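Local coordinates for beta-ketoacyl-[acyl-carrier-protein] synthase FabY (Pseudomonas aeruginosa, PDB 4CW4) that catalyses the condensation of acetyl-CoA with malonyl-ACP to give acetoacetyl-ACP, the primer that starts fatty acid synthesis, at residues A[339-344]-A[351-356]; A[32-37]-A[501-506]. One frame throughout, in Å; residues are numbered along the deposited sequence. Where two conformers were deposited one is given.

Contact 1: A[339-344]-A[351-356]; sequences LIEGRD and ASRPFG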
loop_
_atom_site.group_PDB
_atom_site.type_symbol
_atom_site.label_atom_id
_atom_site.label_comp_id
_atom_site.label_asym_id
_atom_site.label_seq_id
_atom_site.Cartn_x
_atom_site.Cartn_y
_atom_site.Cartn_z
ATOM N N LEU A 339 4.387 36.363 0.711
ATOM C CA LEU A 339 3.454 37.028 1.617
ATOM C C LEU A 339 3.974 36.985 3.043
ATOM O O LEU A 339 3.874 37.975 3.762
ATOM C CB LEU A 339 2.072 36.375 1.549
ATOM C CG LEU A 339 1.247 36.689 0.303
ATOM C CD1 LEU A 339 -0.042 35.893 0.292
ATOM C CD2 LEU A 339 0.924 38.173 0.217
ATOM N N ILE A 340 4.523 35.841 3.451
ATOM C CA ILE A 340 5.063 35.709 4.798
ATOM C C ILE A 340 6.277 36.614 4.999
ATOM O O ILE A 340 6.417 37.248 6.047
ATOM C CB ILE A 340 5.416 34.246 5.109
ATOM C CG1 ILE A 340 4.125 33.439 5.250
ATOM C CG2 ILE A 340 6.235 34.114 6.425
ATOM C CD1 ILE A 340 4.327 31.977 5.190
ATOM N N GLU A 341 7.138 36.691 3.991
ATOM C CA GLU A 341 8.368 37.462 4.107
ATOM C C GLU A 341 8.173 38.936 3.783
ATOM O O GLU A 341 8.977 39.772 4.189
ATOM C CB GLU A 341 9.443 36.887 3.187
ATOM C CG GLU A 341 9.973 35.540 3.644
ATOM C CD GLU A 341 11.270 35.179 2.963
ATOM O OE1 GLU A 341 12.197 36.006 2.950
ATOM O OE2 GLU A 341 11.356 34.074 2.431
ATOM N N GLY A 342 7.120 39.248 3.037
ATOM C CA GLY A 342 6.877 40.606 2.597
ATOM C C GLY A 342 7.949 41.121 1.652
ATOM O O GLY A 342 8.271 42.311 1.660
ATOM N N ARG A 343 8.496 40.221 0.839
ATOM C CA ARG A 343 9.454 40.573 -0.202
ATOM C C ARG A 343 9.350 39.555 -1.331
ATOM O O ARG A 343 8.796 38.468 -1.138
ATOM C CB ARG A 343 10.880 40.586 0.349
ATOM C CG ARG A 343 11.277 39.287 1.028
ATOM C CD ARG A 343 12.765 39.025 0.925
ATOM N NE ARG A 343 13.556 39.925 1.755
ATOM C CZ ARG A 343 14.880 40.045 1.681
ATOM N NH1 ARG A 343 15.573 39.334 0.802
ATOM N NH2 ARG A 343 15.513 40.891 2.481
ATOM N N ASP A 344 9.893 39.896 -2.498
ATOM C CA ASP A 344 9.767 39.030 -3.672
ATOM C C ASP A 344 10.821 37.935 -3.725
ATOM O O ASP A 344 10.552 36.839 -4.219
ATOM C CB ASP A 344 9.815 39.862 -4.960
ATOM C CG ASP A 344 8.447 40.386 -5.365
ATOM O OD1 ASP A 344 7.485 40.262 -4.564
ATOM O OD2 ASP A 344 8.336 40.923 -6.485
ATOM N N ALA A 351 11.305 27.407 3.695
ATOM C CA ALA A 351 9.972 27.112 3.167
ATOM C C ALA A 351 9.104 26.376 4.188
ATOM O O ALA A 351 7.882 26.511 4.179
ATOM C CB ALA A 351 10.055 26.313 1.892
ATOM N N SER A 352 9.752 25.597 5.044
ATOM C CA SER A 352 9.064 24.770 6.029
ATOM C C SER A 352 9.215 25.366 7.429
ATOM O O SER A 352 10.307 25.365 8.015
ATOM C CB SER A 352 9.593 23.347 5.975
ATOM O OG SER A 352 8.782 22.495 6.766
ATOM N N ARG A 353 8.093 25.879 7.934
ATOM C CA ARG A 353 8.017 26.692 9.150
ATOM C C ARG A 353 6.966 26.141 10.129
ATOM O O ARG A 353 5.938 26.780 10.367
ATOM C CB ARG A 353 7.631 28.132 8.752
ATOM C CG ARG A 353 8.737 28.883 8.030
ATOM C CD ARG A 353 8.159 30.031 7.185
ATOM N NE ARG A 353 9.148 30.885 6.529
ATOM C CZ ARG A 353 9.577 32.059 6.989
ATOM N NH1 ARG A 353 9.144 32.532 8.159
ATOM N NH2 ARG A 353 10.451 32.765 6.276
ATOM N N PRO A 354 7.156 24.904 10.605
ATOM C CA PRO A 354 6.190 24.321 11.553
ATOM C C PRO A 354 5.901 25.263 12.726
ATOM O O PRO A 354 6.825 25.794 13.313
ATOM C CB PRO A 354 6.900 23.051 12.043
ATOM C CG PRO A 354 7.907 22.732 10.986
ATOM C CD PRO A 354 8.356 24.076 10.454
ATOM N N PHE A 355 4.621 25.458 13.027
ATOM C CA PHE A 355 4.155 26.262 14.159
ATOM C C PHE A 355 4.428 27.760 14.057
ATOM O O PHE A 355 4.072 28.493 14.965
ATOM C CB PHE A 355 4.642 25.675 15.488
ATOM C CG PHE A 355 4.144 24.274 15.704
ATOM C CD1 PHE A 355 2.806 24.028 15.965
ATOM C CD2 PHE A 355 4.999 23.209 15.573
ATOM C CE1 PHE A 355 2.340 22.737 16.087
ATOM C CE2 PHE A 355 4.548 21.914 15.717
ATOM C CZ PHE A 355 3.215 21.674 15.987
ATOM N N GLY A 356 5.006 28.206 12.936
ATOM C CA GLY A 356 5.174 29.616 12.672
ATOM C C GLY A 356 4.156 30.123 11.681
ATOM O O GLY A 356 3.296 29.373 11.251
HETATM O O HOH W 1 10.865 31.816 3.515
#

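Contact 2: A[32-37]-A[501-506]; sequences RMVIES and GIKTID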
loop_
_atom_site.group_PDB
_atom_site.type_symbol
_atom_site.label_atom_id
_atom_site.label_comp_id
_atom_site.label_asym_id
_atom_site.label_seq_id
_atom_site.Cartn_x
_atom_site.Cartn_y
_atom_site.Cartn_z
ATOM N N ARG A 32 23.755 17.095 11.439
ATOM C CA ARG A 32 23.597 18.193 10.481
ATOM C C ARG A 32 22.474 19.131 10.936
ATOM O O ARG A 32 22.595 20.360 10.813
ATOM C CB ARG A 32 23.302 17.671 9.073
ATOM C CG ARG A 32 22.769 18.734 8.090
ATOM C CD ARG A 32 23.798 19.786 7.795
ATOM N NE ARG A 32 23.286 20.855 6.940
ATOM C CZ ARG A 32 22.806 22.022 7.370
ATOM N NH1 ARG A 32 22.718 22.276 8.664
ATOM N NH2 ARG A 32 22.386 22.931 6.494
ATOM N N MET A 33 21.377 18.568 11.433
ATOM C CA MET A 33 20.269 19.404 11.846
ATOM C C MET A 33 20.632 20.290 13.047
ATOM O O MET A 33 20.178 21.427 13.108
ATOM C CB MET A 33 19.026 18.554 12.103
ATOM C CG MET A 33 18.536 17.900 10.830
ATOM S SD MET A 33 16.960 17.032 10.955
ATOM C CE MET A 33 17.505 15.388 11.414
ATOM N N VAL A 34 21.459 19.792 13.964
ATOM C CA VAL A 34 21.880 20.599 15.122
ATOM C C VAL A 34 23.361 20.938 15.062
ATOM O O VAL A 34 24.034 21.021 16.085
ATOM C CB VAL A 34 21.518 19.906 16.454
ATOM C CG1 VAL A 34 20.007 19.735 16.558
ATOM C CG2 VAL A 34 22.240 18.566 16.594
ATOM N N ILE A 35 23.847 21.219 13.857
ATOM C CA ILE A 35 25.285 21.221 13.611
ATOM C C ILE A 35 26.015 22.261 14.445
ATOM O O ILE A 35 27.113 22.005 14.966
ATOM C CB ILE A 35 25.565 21.377 12.106
ATOM C CG1 ILE A 35 27.018 21.016 11.775
ATOM C CG2 ILE A 35 25.193 22.780 11.604
ATOM C CD1 ILE A 35 27.299 19.540 11.741
ATOM N N GLU A 36 25.390 23.405 14.641
ATOM C CA GLU A 36 26.038 24.490 15.367
ATOM C C GLU A 36 26.095 24.226 16.872
ATOM O O GLU A 36 26.861 24.857 17.602
ATOM C CB GLU A 36 25.320 25.809 15.075
ATOM C CG GLU A 36 23.920 25.866 15.638
ATOM C CD GLU A 36 22.820 25.441 14.651
ATOM O OE1 GLU A 36 23.022 24.596 13.733
ATOM O OE2 GLU A 36 21.713 25.988 14.819
ATOM N N SER A 37 25.295 23.277 17.334
ATOM C CA SER A 37 25.228 22.949 18.757
ATOM C C SER A 37 26.174 21.814 19.147
ATOM O O SER A 37 26.346 21.539 20.329
ATOM C CB SER A 37 23.794 22.555 19.133
ATOM O OG SER A 37 22.926 23.665 18.964
ATOM N N GLY A 501 15.813 22.795 17.625
ATOM C CA GLY A 501 14.873 23.894 17.513
ATOM C C GLY A 501 14.165 23.902 16.167
ATOM O O GLY A 501 14.560 23.216 15.234
ATOM N N ILE A 502 13.115 24.706 16.071
ATOM C CA ILE A 502 12.454 24.978 14.788
ATOM C C ILE A 502 13.104 26.265 14.274
ATOM O O ILE A 502 12.612 27.375 14.502
ATOM C CB ILE A 502 10.929 25.123 14.929
ATOM C CG1 ILE A 502 10.354 23.932 15.716
ATOM C CG2 ILE A 502 10.306 25.242 13.538
ATOM C CD1 ILE A 502 8.853 23.978 15.912
ATOM N N LYS A 503 14.244 26.122 13.610
ATOM C CA LYS A 503 15.101 27.289 13.355
ATOM C C LYS A 503 14.600 28.172 12.233
ATOM O O LYS A 503 15.060 29.300 12.080
ATOM C CB LYS A 503 16.538 26.843 13.085
ATOM C CG LYS A 503 17.151 26.184 14.277
ATOM C CD LYS A 503 18.582 25.751 14.035
ATOM C CE LYS A 503 19.055 25.012 15.236
ATOM N NZ LYS A 503 19.816 23.821 14.856
ATOM N N THR A 504 13.659 27.661 11.448
ATOM C CA THR A 504 13.125 28.398 10.322
ATOM C C THR A 504 12.083 29.448 10.703
ATOM O O THR A 504 11.735 30.291 9.875
ATOM C CB THR A 504 12.472 27.444 9.343
ATOM O OG1 THR A 504 11.506 26.661 10.057
ATOM C CG2 THR A 504 13.498 26.524 8.703
ATOM N N ILE A 505 11.578 29.408 11.937
ATOM C CA ILE A 505 10.556 30.369 12.374
ATOM C C ILE A 505 11.154 31.442 13.264
ATOM O O ILE A 505 12.162 31.219 13.945
ATOM C CB ILE A 505 9.330 29.680 13.057
ATOM C CG1 ILE A 505 9.674 29.150 14.446
ATOM C CG2 ILE A 505 8.797 28.564 12.149
ATOM C CD1 ILE A 505 8.458 28.620 15.197
ATOM N N ASP A 506 10.525 32.611 13.274
ATOM C CA ASP A 506 11.004 33.701 14.116
ATOM C C ASP A 506 10.310 33.759 15.428
ATOM O O ASP A 506 10.832 34.313 16.397
ATOM C CB ASP A 506 10.836 35.018 13.391
ATOM C CG ASP A 506 11.842 35.168 12.305
ATOM O OD1 ASP A 506 13.020 34.938 12.619
ATOM O OD2 ASP A 506 11.461 35.442 11.153
#

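Contact 1: A[339-344]-A[351-356]
Arg353 lays one face of its guanidinium under the CG2 methyl of Ile340, which sits 3.7 Å from Arg353 NH1 and is displaced toward the rim of the flat group rather than centred on CZ. In this thiolase-like ketosynthase the pair joins the C-terminal end of helix 334-341 to the loop that runs on toward strand 366-374, so the chain folds back on its own helix end. The two side chains slide past one another in opposite directions. CG2 of Ile340 is the branch that meets the arginine because it stands anti to the backbone N, while CG1 is anti to the carbonyl carbon (chi1 -70°). Arg353 bridges a long backbone gap, the nearest CA atoms, those of Ile340 and Gly356, being 10.0 Å apart; its chain is extended from CG to NE, and NE makes a weak hydrogen bond to Arg350 O.

Glu341 crosses the arginine at about a right angle, its CG methylene 3.9 Å from Arg353 NH2. The opposite charges stay short of a salt bridge, with Glu341 OE2 4.2 Å from Arg353 NH2 and the carboxylate and guanidinium planes 33° apart. OE2 also accepts a hydrogen bond from the backbone N of Asp347 in the intervening loop, so the carboxylate ties that loop back to the helix end. On the other side, Arg353 opens a type II turn closed by Gly356 N to Arg353 O at 3.1 Å. One water spans the charged groups: it lies at the guanidinium edge, in its plane, accepting from Arg353 NH2 at 2.9 Å and donating to Glu341 OE2 at 2.6 Å.

Contact 2: A[32-37]-A[501-506]
Lys503 NZ reaches the backbone carbonyl of Met33 at 3.0 Å, a weak hydrogen bond, and lies 3.8 Å from Val34 CA. The same ammonium is modelled in a salt bridge with Glu36, whose side chain approaches from the opposite direction, but Glu36 OE2 lies too close to the lysine chain, which leaves the pairing doubtful in detail. NZ has two more partners, a salt bridge to Asp523 OD2 and a hydrogen bond with Tyr474 OH. Lys503 runs out straight and turns only at its last bond, chi4 137°, where NZ meets the Met33 carbonyl. This joins the end of helix 28-33, near the N-terminus, to the loop between helix 482-496 and strand 517-519 in the C-terminal half of the ketosynthase fold, more than 460 residues on. Further out, Asp523 holds both segments with one carboxylate: Ser37 OG is hydrogen-bonded to its OD2 and the backbone N of Gly501 to its OD1. Behind the lysine, a type I turn from Ile502 to Ile505 carries its backbone, with Ile505 N weakly bonded to Ile502 O at 3.4 Å.

Overall arrangement
Both contacts are partly buried, lie on the same side of the chain's centre about 16 Å apart (between centres), and sit away from the probable catalytic residues. Contact 1 is local, spanning a short loop after helix 334-341; contact 2 brings together parts of the chain more than 460 residues apart. In each, one long basic side chain from a loop reaches a helix end. The buried arginine of contact 1 is met by a methyl group and, through a water, a carboxylate; the partly exposed lysine of contact 2 has direct polar partners, among them the exposed Glu36. The loops meet where Ser352 O and Thr504 OG1 lie 2.7 Å apart, a probable hydrogen bond, while Pro354 O packs against Ile502 and Ile505.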